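Local coordinates for CEP104 (Gallus gallus, PDB 5JO8), which is a centriolar protein whose all-helical TOG domain probably binds tubulin or microtubules, at residues R32-A37 with A44-A49; E39-A44 with Y65-E70; N82-A87 with S129-K134; A105-L110 with P137-R142; M112-Y117 with Q159-W164. One frame throughout, in Å; residues are numbered along the deposited sequence. Where two conformers were deposited one is given.

Contact 1 of 5, residues R32-A37 with A44-A49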
# COMPACT_ATOMS: atom_id res chain seq x y z
N ARG A 32 -2.87 17.85 20.92
CA ARG A 32 -1.73 17.08 21.39
C ARG A 32 -1.19 16.15 20.30
O ARG A 32 0.01 16.11 20.06
CB ARG A 32 -2.06 16.30 22.66
CG ARG A 32 -3.39 15.57 22.63
CD ARG A 32 -3.50 14.59 23.79
NE ARG A 32 -4.82 13.96 23.86
CZ ARG A 32 -5.86 14.49 24.50
NH1 ARG A 32 -7.02 13.86 24.51
NH2 ARG A 32 -5.72 15.65 25.13
N GLU A 33 -2.09 15.41 19.65
CA GLU A 33 -1.66 14.44 18.65
C GLU A 33 -1.00 15.13 17.45
O GLU A 33 -0.01 14.64 16.91
CB GLU A 33 -2.82 13.53 18.21
CG GLU A 33 -3.94 14.20 17.43
CD GLU A 33 -4.99 13.21 16.95
OE1 GLU A 33 -5.58 13.43 15.86
OE2 GLU A 33 -5.23 12.21 17.65
N ALA A 34 -1.52 16.29 17.06
CA ALA A 34 -0.98 17.02 15.93
C ALA A 34 0.09 18.05 16.30
O ALA A 34 0.44 18.90 15.48
CB ALA A 34 -2.10 17.68 15.14
N SER A 35 0.60 17.99 17.54
CA SER A 35 1.61 18.95 18.00
C SER A 35 2.82 19.10 17.08
O SER A 35 3.20 20.22 16.74
CB SER A 35 2.05 18.67 19.44
OG SER A 35 1.15 19.23 20.38
N PRO A 36 3.45 17.97 16.67
CA PRO A 36 4.61 18.13 15.78
C PRO A 36 4.25 18.79 14.46
O PRO A 36 5.02 19.60 13.96
CB PRO A 36 5.06 16.68 15.55
CG PRO A 36 4.56 15.94 16.73
CD PRO A 36 3.25 16.56 17.05
N ALA A 37 3.08 18.45 13.91
CA ALA A 37 2.58 19.07 12.69
C ALA A 37 2.29 20.55 12.89
O ALA A 37 2.56 21.36 12.02
CB ALA A 37 1.34 18.34 12.19
N ALA A 44 -3.21 27.12 12.09
CA ALA A 44 -4.21 27.46 11.08
C ALA A 44 -4.30 26.39 9.99
O ALA A 44 -5.39 25.92 9.65
CB ALA A 44 -3.93 28.83 10.47
N LEU A 45 -3.14 25.99 9.47
CA LEU A 45 -3.10 24.96 8.45
C LEU A 45 -3.63 23.64 8.99
O LEU A 45 -4.43 22.97 8.32
CB LEU A 45 -1.68 24.78 7.90
CG LEU A 45 -1.51 23.79 6.73
CD1 LEU A 45 -0.35 24.23 5.84
CD2 LEU A 45 -1.29 22.36 7.23
N VAL A 46 -3.17 23.24 10.17
CA VAL A 46 -3.60 21.96 10.74
C VAL A 46 -5.10 21.97 11.02
O VAL A 46 -5.79 20.97 10.77
CB VAL A 46 -2.76 21.59 11.98
CG1 VAL A 46 -3.33 20.35 12.67
CG2 VAL A 46 -1.32 21.35 11.58
N SER A 47 -5.61 23.09 11.51
CA SER A 47 -7.05 23.22 11.71
C SER A 47 -7.79 23.00 10.40
O SER A 47 -8.87 22.39 10.38
CB SER A 47 -7.40 24.60 12.30
OG SER A 47 -6.83 24.73 13.59
N GLY A 48 -7.23 23.51 9.30
CA GLY A 48 -7.80 23.25 7.98
C GLY A 48 -7.81 21.76 7.65
O GLY A 48 -8.83 21.23 7.20
N ALA A 49 -6.69 21.09 7.88
CA ALA A 49 -6.60 19.65 7.62
C ALA A 49 -7.61 18.82 8.42
O ALA A 49 -8.06 17.76 7.98
CB ALA A 49 -5.17 19.15 7.89

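Contact 2 of 5, residues E39-A44 with Y65-E70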
# COMPACT_ATOMS: atom_id res chain seq x y z
N GLU A 39 3.75 22.44 15.11
CA GLU A 39 5.07 23.05 15.25
C GLU A 39 5.69 23.39 13.91
O GLU A 39 6.42 24.37 13.77
CB GLU A 39 6.00 22.12 16.03
CG GLU A 39 6.48 22.71 17.33
CD GLU A 39 7.21 21.71 18.19
OE1 GLU A 39 7.04 20.49 17.98
OE2 GLU A 39 7.95 22.14 19.10
N VAL A 40 5.39 22.57 12.90
CA VAL A 40 5.99 22.73 11.59
C VAL A 40 5.16 23.66 10.70
O VAL A 40 5.71 24.52 10.01
CB VAL A 40 6.18 21.35 10.90
CG1 VAL A 40 6.60 21.52 9.45
CG2 VAL A 40 7.19 20.52 11.67
N PHE A 41 3.84 23.46 10.70
CA PHE A 41 2.98 24.16 9.75
C PHE A 41 2.12 25.29 10.32
O PHE A 41 1.53 26.06 9.57
CB PHE A 41 2.06 23.16 9.05
CG PHE A 41 2.79 22.13 8.26
CD1 PHE A 41 3.60 22.50 7.20
CD2 PHE A 41 2.67 20.79 8.58
CE1 PHE A 41 4.28 21.54 6.46
CE2 PHE A 41 3.35 19.84 7.85
CZ PHE A 41 4.15 20.21 6.80
N GLY A 42 2.02 25.35 11.64
CA GLY A 42 1.14 26.32 12.26
C GLY A 42 -0.25 25.75 12.50
O GLY A 42 -0.69 24.83 11.80
N GLU A 43 -0.94 26.30 13.49
CA GLU A 43 -2.23 25.77 13.88
C GLU A 43 -3.31 26.01 12.82
O GLU A 43 -4.21 25.18 12.65
CB GLU A 43 -2.67 26.30 15.25
CG GLU A 43 -4.00 25.74 15.72
CD GLU A 43 -4.30 26.06 17.17
OE1 GLU A 43 -3.39 26.55 17.87
OE2 GLU A 43 -5.44 25.81 17.60
N ALA A 44 -3.21 27.12 12.09
CA ALA A 44 -4.21 27.46 11.08
C ALA A 44 -4.30 26.39 9.99
O ALA A 44 -5.39 25.92 9.65
CB ALA A 44 -3.93 28.83 10.47
N TYR A 65 1.86 20.78 0.34
CA TYR A 65 2.58 20.49 -0.89
C TYR A 65 3.41 21.71 -1.30
O TYR A 65 4.60 21.60 -1.58
CB TYR A 65 1.60 20.10 -2.01
CG TYR A 65 2.23 20.09 -3.38
CD1 TYR A 65 2.31 21.26 -4.14
CD2 TYR A 65 2.75 18.92 -3.92
CE1 TYR A 65 2.89 21.26 -5.38
CE2 TYR A 65 3.34 18.92 -5.18
CZ TYR A 65 3.40 20.10 -5.90
OH TYR A 65 3.98 20.14 -7.14
N LYS A 66 2.77 22.87 -1.35
CA LYS A 66 3.49 24.09 -1.70
C LYS A 66 4.64 24.42 -0.73
O LYS A 66 5.75 24.76 -1.16
CB LYS A 66 2.52 25.27 -1.77
CG LYS A 66 3.20 26.59 -2.12
CD LYS A 66 2.17 27.65 -2.40
CE LYS A 66 2.80 29.01 -2.63
NZ LYS A 66 3.63 29.03 -3.86
N LYS A 67 4.38 24.30 0.57
CA LYS A 67 5.41 24.64 1.57
C LYS A 67 6.63 23.73 1.41
O LYS A 67 7.78 24.20 1.42
CB LYS A 67 4.83 24.54 2.99
CG LYS A 67 5.82 24.91 4.10
CD LYS A 67 6.12 26.39 4.09
CE LYS A 67 7.11 26.76 5.19
NZ LYS A 67 6.58 26.43 6.55
N LEU A 68 6.41 22.43 1.27
CA LEU A 68 7.54 21.51 1.08
C LEU A 68 8.27 21.74 -0.25
O LEU A 68 9.50 21.73 -0.26
CB LEU A 68 7.09 20.06 1.20
CG LEU A 68 7.13 19.49 2.62
CD1 LEU A 68 6.04 20.11 3.48
CD2 LEU A 68 6.99 17.96 2.60
N MET A 69 7.53 21.95 -1.34
CA MET A 69 8.14 22.15 -2.66
C MET A 69 9.04 23.39 -2.69
O MET A 69 10.03 23.44 -3.41
CB MET A 69 7.07 22.26 -3.76
CG MET A 69 6.49 20.91 -4.19
SD MET A 69 7.72 19.87 -5.01
CE MET A 69 7.99 20.79 -6.53
N GLU A 70 8.69 24.39 -1.89
CA GLU A 70 9.41 25.66 -1.93
C GLU A 70 10.52 25.78 -0.89
O GLU A 70 11.19 26.81 -0.81
CB GLU A 70 8.42 26.83 -1.85
CG GLU A 70 7.54 26.89 -3.09
CD GLU A 70 6.53 28.03 -3.07
OE1 GLU A 70 6.39 28.70 -2.02
OE2 GLU A 70 5.87 28.24 -4.12

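Contact 3 of 5, residues N82-A87 with S129-K134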
# COMPACT_ATOMS: atom_id res chain seq x y z
N ASN A 82 11.84 17.02 10.00
CA ASN A 82 10.65 17.28 10.81
C ASN A 82 9.47 17.67 9.93
O ASN A 82 8.33 17.29 10.20
CB ASN A 82 10.93 18.38 11.84
CG ASN A 82 11.92 17.96 12.88
OD1 ASN A 82 12.12 16.76 13.12
ND2 ASN A 82 12.56 18.93 13.52
N MET A 83 9.74 18.43 8.88
CA MET A 83 8.69 18.83 7.97
C MET A 83 8.12 17.63 7.22
O MET A 83 6.91 17.54 7.03
CB MET A 83 9.20 19.87 6.99
CG MET A 83 8.11 20.48 6.16
SD MET A 83 8.72 21.88 5.19
CE MET A 83 9.35 22.93 6.49
N LEU A 84 9.00 16.73 6.78
CA LEU A 84 8.56 15.51 6.12
C LEU A 84 7.69 14.71 7.08
O LEU A 84 6.63 14.21 6.69
CB LEU A 84 9.74 14.66 5.67
CG LEU A 84 9.40 13.29 5.04
CD1 LEU A 84 10.46 12.89 4.05
CD2 LEU A 84 9.22 12.18 6.09
N ARG A 85 8.15 14.54 8.31
CA ARG A 85 7.39 13.73 9.25
C ARG A 85 6.02 14.34 9.53
O ARG A 85 5.02 13.63 9.60
CB ARG A 85 8.18 13.53 10.54
CG ARG A 85 9.56 12.93 10.33
CD ARG A 85 9.49 11.47 9.89
NE ARG A 85 10.80 10.83 9.79
CZ ARG A 85 11.28 9.95 10.66
NH1 ARG A 85 10.57 9.59 11.72
NH2 ARG A 85 12.49 9.42 10.48
N ALA A 86 5.96 15.66 9.65
CA ALA A 86 4.69 16.32 9.89
C ALA A 86 3.76 16.19 8.67
O ALA A 86 2.55 16.02 8.82
CB ALA A 86 4.92 17.79 10.23
N ALA A 87 4.34 16.28 7.48
CA ALA A 87 3.54 16.15 6.26
C ALA A 87 2.96 14.74 6.15
O ALA A 87 1.80 14.57 5.78
CB ALA A 87 4.38 16.48 5.03
N SER A 129 11.55 5.11 3.48
CA SER A 129 10.96 3.97 4.16
C SER A 129 9.86 4.39 5.11
O SER A 129 8.77 3.80 5.12
CB SER A 129 12.04 3.19 4.93
OG SER A 129 11.45 2.17 5.71
N HIS A 130 10.13 5.42 5.92
CA HIS A 130 9.12 5.97 6.81
C HIS A 130 7.86 6.38 6.04
O HIS A 130 6.73 6.07 6.46
CB HIS A 130 9.70 7.18 7.55
CG HIS A 130 8.69 7.90 8.40
ND1 HIS A 130 8.45 7.55 9.72
CD2 HIS A 130 7.88 8.95 8.13
CE1 HIS A 130 7.53 8.36 10.22
NE2 HIS A 130 7.17 9.21 9.28
N CYS A 131 8.03 7.04 4.90
CA CYS A 131 6.87 7.49 4.11
C CYS A 131 6.00 6.32 3.68
O CYS A 131 4.77 6.38 3.77
CB CYS A 131 7.29 8.24 2.85
SG CYS A 131 8.13 9.82 3.18
N VAL A 132 6.65 5.27 3.18
CA VAL A 132 5.93 4.09 2.70
C VAL A 132 5.28 3.36 3.88
O VAL A 132 4.10 3.02 3.83
CB VAL A 132 6.82 3.15 1.88
CG1 VAL A 132 6.04 1.91 1.45
CG2 VAL A 132 7.37 3.88 0.66
N GLU A 133 6.03 3.12 4.95
CA GLU A 133 5.50 2.34 6.07
C GLU A 133 4.31 3.02 6.75
O GLU A 133 3.40 2.34 7.21
CB GLU A 133 6.59 2.06 7.10
CG GLU A 133 7.72 1.16 6.62
CD GLU A 133 7.31 -0.30 6.44
OE1 GLU A 133 6.18 -0.65 6.82
OE2 GLU A 133 8.12 -1.09 5.93
N LYS A 134 4.31 4.34 6.79
CA LYS A 134 3.25 5.07 7.47
C LYS A 134 1.97 5.19 6.64
O LYS A 134 0.92 5.52 7.18
CB LYS A 134 3.72 6.46 7.91
CG LYS A 134 4.79 6.45 9.00
CD LYS A 134 4.28 5.75 10.24
CE LYS A 134 5.38 5.61 11.27
NZ LYS A 134 4.93 4.91 12.51
O HOH W 1 5.11 10.95 10.21

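Contact 4 of 5, residues A105-L110 with P137-R142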
# COMPACT_ATOMS: atom_id res chain seq x y z
N ALA A 105 -5.44 14.86 -3.12
CA ALA A 105 -4.43 15.81 -2.69
C ALA A 105 -3.43 15.08 -1.80
O ALA A 105 -2.23 15.36 -1.86
CB ALA A 105 -5.06 16.99 -1.96
N SER A 106 -3.91 14.12 -1.00
CA SER A 106 -2.99 13.38 -0.13
C SER A 106 -2.03 12.52 -0.95
O SER A 106 -0.85 12.41 -0.62
CB SER A 106 -3.73 12.55 0.91
OG SER A 106 -4.18 11.32 0.38
N LEU A 107 -2.53 11.93 -2.03
CA LEU A 107 -1.68 11.12 -2.90
C LEU A 107 -0.66 11.99 -3.63
O LEU A 107 0.49 11.58 -3.80
CB LEU A 107 -2.51 10.37 -3.94
CG LEU A 107 -3.55 9.38 -3.42
CD1 LEU A 107 -4.21 8.66 -4.59
CD2 LEU A 107 -2.95 8.39 -2.44
N LYS A 108 -1.09 13.16 -4.09
CA LYS A 108 -0.20 14.10 -4.76
C LYS A 108 0.94 14.47 -3.82
O LYS A 108 2.10 14.50 -4.21
CB LYS A 108 -0.97 15.36 -5.16
CG LYS A 108 -0.14 16.45 -5.81
CD LYS A 108 -0.98 17.70 -5.99
CE LYS A 108 -0.15 18.92 -6.36
NZ LYS A 108 0.36 18.88 -7.76
N LEU A 109 0.60 14.74 -2.57
CA LEU A 109 1.58 15.14 -1.58
C LEU A 109 2.52 13.98 -1.28
O LEU A 109 3.74 14.17 -1.25
CB LEU A 109 0.86 15.59 -0.31
CG LEU A 109 1.70 15.93 0.92
CD1 LEU A 109 2.81 16.93 0.56
CD2 LEU A 109 0.78 16.48 2.00
N LEU A 110 1.97 12.79 -1.06
CA LEU A 110 2.78 11.61 -0.77
C LEU A 110 3.76 11.30 -1.89
O LEU A 110 4.95 11.08 -1.65
CB LEU A 110 1.89 10.41 -0.50
CG LEU A 110 2.60 9.08 -0.25
CD1 LEU A 110 3.55 9.27 0.94
CD2 LEU A 110 1.58 8.01 0.06
N PRO A 137 -0.35 0.93 4.84
CA PRO A 137 -1.50 0.25 5.46
C PRO A 137 -2.83 0.96 5.20
O PRO A 137 -3.84 0.32 4.89
CB PRO A 137 -1.17 0.28 6.94
CG PRO A 137 0.33 0.28 6.97
CD PRO A 137 0.72 1.18 5.83
N GLY A 138 -2.83 2.28 5.28
CA GLY A 138 -4.02 3.04 4.98
C GLY A 138 -4.44 2.93 3.52
O GLY A 138 -5.63 2.86 3.21
N LEU A 139 -3.46 2.93 2.62
CA LEU A 139 -3.76 2.81 1.19
C LEU A 139 -4.39 1.45 0.93
O LEU A 139 -5.37 1.34 0.18
CB LEU A 139 -2.50 2.98 0.35
CG LEU A 139 -1.94 4.40 0.33
CD1 LEU A 139 -0.52 4.38 -0.19
CD2 LEU A 139 -2.82 5.30 -0.55
N LEU A 140 -3.84 0.44 1.57
CA LEU A 140 -4.39 -0.91 1.42
C LEU A 140 -5.82 -0.99 1.93
O LEU A 140 -6.66 -1.67 1.33
CB LEU A 140 -3.49 -1.96 2.08
CG LEU A 140 -2.35 -2.36 1.16
CD1 LEU A 140 -1.29 -3.15 1.92
CD2 LEU A 140 -2.87 -3.20 -0.02
N SER A 141 -6.10 -0.32 3.03
CA SER A 141 -7.46 -0.29 3.57
C SER A 141 -8.46 0.25 2.55
O SER A 141 -9.57 -0.26 2.45
CB SER A 141 -7.53 0.55 4.85
OG SER A 141 -6.97 -0.15 5.94
N ARG A 142 -8.07 1.26 1.79
CA ARG A 142 -8.97 1.88 0.82
C ARG A 142 -9.25 0.94 -0.36
O ARG A 142 -10.25 1.10 -1.04
CB ARG A 142 -8.42 3.21 0.29
CG ARG A 142 -8.09 4.25 1.37
CD ARG A 142 -9.20 4.44 2.40
NE ARG A 142 -10.50 4.76 1.80
CZ ARG A 142 -10.88 5.97 1.41
NH1 ARG A 142 -10.07 7.01 1.53
NH2 ARG A 142 -12.09 6.15 0.88

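Contact 5 of 5, residues M112-Y117 with Q159-W164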
# COMPACT_ATOMS: atom_id res chain seq x y z
N MET A 112 4.91 13.33 -4.18
CA MET A 112 5.90 14.40 -4.22
C MET A 112 6.98 14.20 -3.14
O MET A 112 8.17 14.42 -3.39
CB MET A 112 5.22 15.75 -4.04
CG MET A 112 6.17 16.95 -4.03
SD MET A 112 7.01 17.29 -2.47
CE MET A 112 5.66 17.85 -1.45
N ILE A 113 6.57 13.82 -1.93
CA ILE A 113 7.55 13.68 -0.85
C ILE A 113 8.55 12.60 -1.21
O ILE A 113 9.77 12.78 -1.08
CB ILE A 113 6.86 13.39 0.49
CG1 ILE A 113 6.11 14.62 0.97
CG2 ILE A 113 7.89 13.01 1.54
CD1 ILE A 113 5.10 14.33 2.04
N ILE A 114 8.04 11.48 -1.69
CA ILE A 114 8.88 10.33 -2.01
C ILE A 114 9.76 10.54 -3.24
O ILE A 114 10.94 10.23 -3.25
CB ILE A 114 8.02 9.07 -2.14
CG1 ILE A 114 7.47 8.65 -0.78
CG2 ILE A 114 8.80 7.93 -2.79
CD1 ILE A 114 6.37 7.58 -0.90
N THR A 115 9.17 11.07 -4.31
CA THR A 115 9.86 11.11 -5.59
C THR A 115 10.62 12.41 -5.85
O THR A 115 11.49 12.47 -6.72
CB THR A 115 8.89 10.85 -6.76
OG1 THR A 115 7.98 11.95 -6.90
CG2 THR A 115 8.10 9.54 -6.54
N GLN A 116 10.32 13.44 -5.07
CA GLN A 116 10.96 14.74 -5.30
C GLN A 116 11.70 15.28 -4.09
O GLN A 116 12.87 15.63 -4.18
CB GLN A 116 9.93 15.77 -5.76
CG GLN A 116 9.29 15.44 -7.09
CD GLN A 116 8.36 16.53 -7.57
OE1 GLN A 116 8.78 17.66 -7.84
NE2 GLN A 116 7.08 16.22 -7.65
N TYR A 117 11.01 15.34 -2.95
CA TYR A 117 11.52 16.02 -1.76
C TYR A 117 12.70 15.28 -1.12
O TYR A 117 13.76 15.88 -0.89
CB TYR A 117 10.38 16.17 -0.77
CG TYR A 117 10.65 16.93 0.50
CD1 TYR A 117 10.46 18.30 0.57
CD2 TYR A 117 11.04 16.26 1.66
CE1 TYR A 117 10.67 19.00 1.75
CE2 TYR A 117 11.24 16.94 2.85
CZ TYR A 117 11.06 18.31 2.88
OH TYR A 117 11.25 18.96 4.08
N GLN A 159 0.37 0.12 -6.83
CA GLN A 159 1.12 -0.47 -7.93
C GLN A 159 2.22 0.48 -8.41
O GLN A 159 3.38 0.07 -8.57
CB GLN A 159 0.15 -0.86 -9.05
CG GLN A 159 0.71 -1.75 -10.14
CD GLN A 159 -0.27 -1.92 -11.29
OE1 GLN A 159 0.11 -2.33 -12.39
NE2 GLN A 159 -1.53 -1.61 -11.05
N GLU A 160 1.88 1.75 -8.60
CA GLU A 160 2.83 2.74 -9.09
C GLU A 160 3.90 3.01 -8.04
O GLU A 160 5.09 3.10 -8.37
CB GLU A 160 2.12 4.05 -9.50
CG GLU A 160 1.21 3.91 -10.72
CD GLU A 160 0.63 5.23 -11.19
OE1 GLU A 160 -0.62 5.33 -11.27
OE2 GLU A 160 1.41 6.16 -11.49
N MET A 161 3.49 3.12 -6.78
CA MET A 161 4.45 3.38 -5.71
C MET A 161 5.47 2.26 -5.58
O MET A 161 6.65 2.53 -5.34
CB MET A 161 3.73 3.62 -4.37
CG MET A 161 4.69 3.91 -3.22
SD MET A 161 3.85 4.52 -1.75
CE MET A 161 2.82 3.11 -1.30
N ALA A 162 5.04 1.02 -5.76
CA ALA A 162 5.94 -0.13 -5.69
C ALA A 162 7.06 -0.07 -6.73
O ALA A 162 8.17 -0.59 -6.49
CB ALA A 162 5.14 -1.44 -5.85
N LEU A 163 6.79 0.57 -7.85
CA LEU A 163 7.73 0.59 -8.97
C LEU A 163 8.55 1.88 -9.11
O LEU A 163 9.46 1.97 -9.95
CB LEU A 163 6.99 0.20 -10.25
CG LEU A 163 6.45 -1.24 -10.09
CD1 LEU A 163 5.17 -1.52 -10.84
CD2 LEU A 163 7.53 -2.24 -10.47
N TRP A 164 8.26 2.89 -8.28
CA TRP A 164 9.06 4.12 -8.31
C TRP A 164 10.50 3.79 -7.98
O TRP A 164 10.78 2.96 -7.11
CB TRP A 164 8.56 5.17 -7.32
CG TRP A 164 7.23 5.72 -7.66
CD1 TRP A 164 6.65 5.79 -8.91
CD2 TRP A 164 6.28 6.26 -6.74
NE1 TRP A 164 5.39 6.35 -8.80
CE2 TRP A 164 5.15 6.65 -7.48
CE3 TRP A 164 6.29 6.46 -5.35
CZ2 TRP A 164 4.03 7.21 -6.88
CZ3 TRP A 164 5.18 7.02 -4.76
CH2 TRP A 164 4.06 7.39 -5.53

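Contact 1 of 5, residues R32-A37 with A44-A49
V46 fills the gap between A34 and A37, one of its methyls serving each alanine. Its CG1 sits 3.8 Å from the CB of A34, and its CG2 lies 4.1 Å from the CB of A37. The same CG2 also rests against the end of the A37 peptide, 3.9 Å from the A37 O. The torsion behind this fork puts CG1 anti to the backbone N (chi1 173°) and leaves CG2 beside that N, so that the methyls part along the facing chain. No hydrogen bond crosses the contact: it is small, its side-chain contacts are all apolar, and all three touching residues are buried. With side chains this short, the backbone can come close, the CA atoms of A37 and V46 being 7.1 Å apart. In the all-helical TOG domain this is packing at the N-terminal end, where the chain passes through short helices before the longer ones begin. A34 is the break between helices 28-33 and 35-41, leaving the first and standing at the N-cap position of the second. Further out, V46 of helix 43-49 also touches L26, while A34 leans on F89 and A37 on A86, both of helix 77-94. Beside them, E33 OE1 is hydrogen-bonded to Y50 OH.

Contact 2 of 5, residues E39-A44 with Y65-E70
The phenyl ring of F41 presents its rim to L68, whose CD1 lies close to the ring plane, 3.7 Å from CE1 and 3.8 Å from CZ of F41. Because CD1 is near that plane, it meets the ring's edge and not its pi face; the side chains cross at about a right angle. One face of the ring is covered from within its own segment by V40 CG1, 3.7 Å above the centre. With chi1 at -61°, F41 CG stands anti to the carbonyl carbon, and the ring reaches across to helix 54-69 although its CB does not aim there. K67 borders the contact on the solvent side. Its CG is 4.4 Å from F41 CE1, and bends at chi2 and chi4 bring the ammonium round to the last turn of helix 35-41. There NZ lies 4.0 Å from V40 O, too far for a hydrogen bond; the carbonyl-rich helix end may still attract the charge weakly. Just beyond F41, G42 leaves the helix with positive phi (91°) and takes the N-cap position of helix 43-49. M83 of helix 77-94 touches both V40 and L68, while A86 touches V40 and F41. The contact thereby joins the short N-terminal helix 35-41 to helix 54-69 in the HEAT-repeat-like alpha-solenoid of a TOG domain.

Contact 3 of 5, residues N82-A87 with S129-K134
R85 and H130 form a flat stack: the guanidinium lies on the imidazole with centres 4.0 Å apart and planes inclined by 23°. The overlap is offset, H130 ND1 standing over the outer part of the guanidinium. A CH-pi contact extends it, since R85 CD sits over the same ring face, 3.5 Å from the H130 centroid and 22° off the normal. A bend at chi2 folds the arginine chain across the histidine; K134 CG covers the opposite face. Polar links run around this stack. One water bridges the helices, donating to R85 O at 2.8 Å and lying in the ring plane 2.9 Å from H130 NE2. Beyond the two segments, R85 NE makes a salt bridge with E127 OE1. In the apolar part the L84 fork straddles C131: SG is 3.9 Å from CD2 and 4.0 Å from CD1 of L84, and I113 of helix 100-121 packs on both residues. Helices 77-94 and 125-142 run nearly parallel here, 11° between short axes that approach to 10.6 Å, as alternate helices do in a solenoid of this kind. The ring is thus held from both faces and at one edge, while a cationic group lies flat on it; this would probably favour a neutral imidazole, with E127 offsetting the arginine's charge.

Contact 4 of 5, residues A105-L110 with P137-R142
L107 makes the tighter of two leucine contacts with L139, their CD2 methyls meeting at 3.6 Å. The CB of L107 does not point straight at helix 125-142, and the CA atoms of L107 and L139 are 9.5 Å apart, so the branched ends must span the gap. With chi1 at -60°, L107 CG lies anti to the carbonyl carbon, which swings the fork round to bring CD2 against its partner. One helical turn later comes L110, whose CB does point at the other segment. Its CD2 reaches the other methyl of the L139 fork at a looser 4.2 Å from CD1. L139 therefore divides its two methyls between two leucines three positions apart, touching one with each branch. All three side chains are buried, no hydrogen bond joins the segments, and the contact rests on van der Waals packing over a modest 94 Å² of surface. Segment 137-142 starts at a kink: the N atoms of P137 and G138 have no bond to the turn before, P137 because proline lacks the N-H. At the last residue of the segment, R142 NH1 is hydrogen-bonded to I95 O and D97 O, tying helix 125-142 to the chain just ahead of helix 100-121. Within the TOG domain the leucines lie between two further helices: L110 packs on I88 and V91 of helix 77-94, whereas L107 touches F157 and L139 touches M161 of helix 148-163.

Contact 5 of 5, residues M112-Y117 with Q159-W164
The W164 indole is sandwiched between helix 100-121 and backbone atoms of E160 and M161. On one face lies T115 CG2, 4.0 Å from the centroid of the six-membered ring and 24° off its normal, a CH-pi contact. The opposite face is backed by M161 CA over the centre and by E160 O nearer the rim, while F157 meets W164 edge-to-face. This joins helices 100-121 and 148-163 of the TOG domain's stacked helices. I114 approaches the indole obliquely, its CG2 3.9 Å from W164 CE3. Its CD1 reaches further, to M161 SD at 4.1 Å, and the isoleucine crosses both partners at about a right angle. T115 has CG2 anti to the carbonyl carbon, which sends the methyl to the ring; OG1 (chi1 68°) is instead hydrogen-bonded to K111 O in its own helix. I114 also touches C131, and M161 touches L136 and L139, all of helix 125-142. The backbone around T115 widens into a pi-type turn at 113-117, where M112 O accepts from two amides, Q116 N at 2.9 Å and Y117 N at 3.0 Å.

How the contacts relate
Contacts 1 and 4 are buried, with only apolar side-chain contacts, one built on alanines and a valine, the other on leucines. Contacts 2, 3 and 5 are partly buried and mix apolar packing with lysine, arginine or aromatic groups. Contacts 1 and 2 share helices 35-41 and 43-49 at the N-terminal end, about 25 Å from the chain centre to the centre of each; contact 4 is much nearer it, at about 8 Å. Helix 100-121 serves contacts 4 and 5, and helix 125-142 serves contacts 3 and 4. Helix 77-94, used in contact 3, also packs through A86 on contact 1 and through M83 on contact 2. I113 ties 112-117 to 82-87 and 129-134.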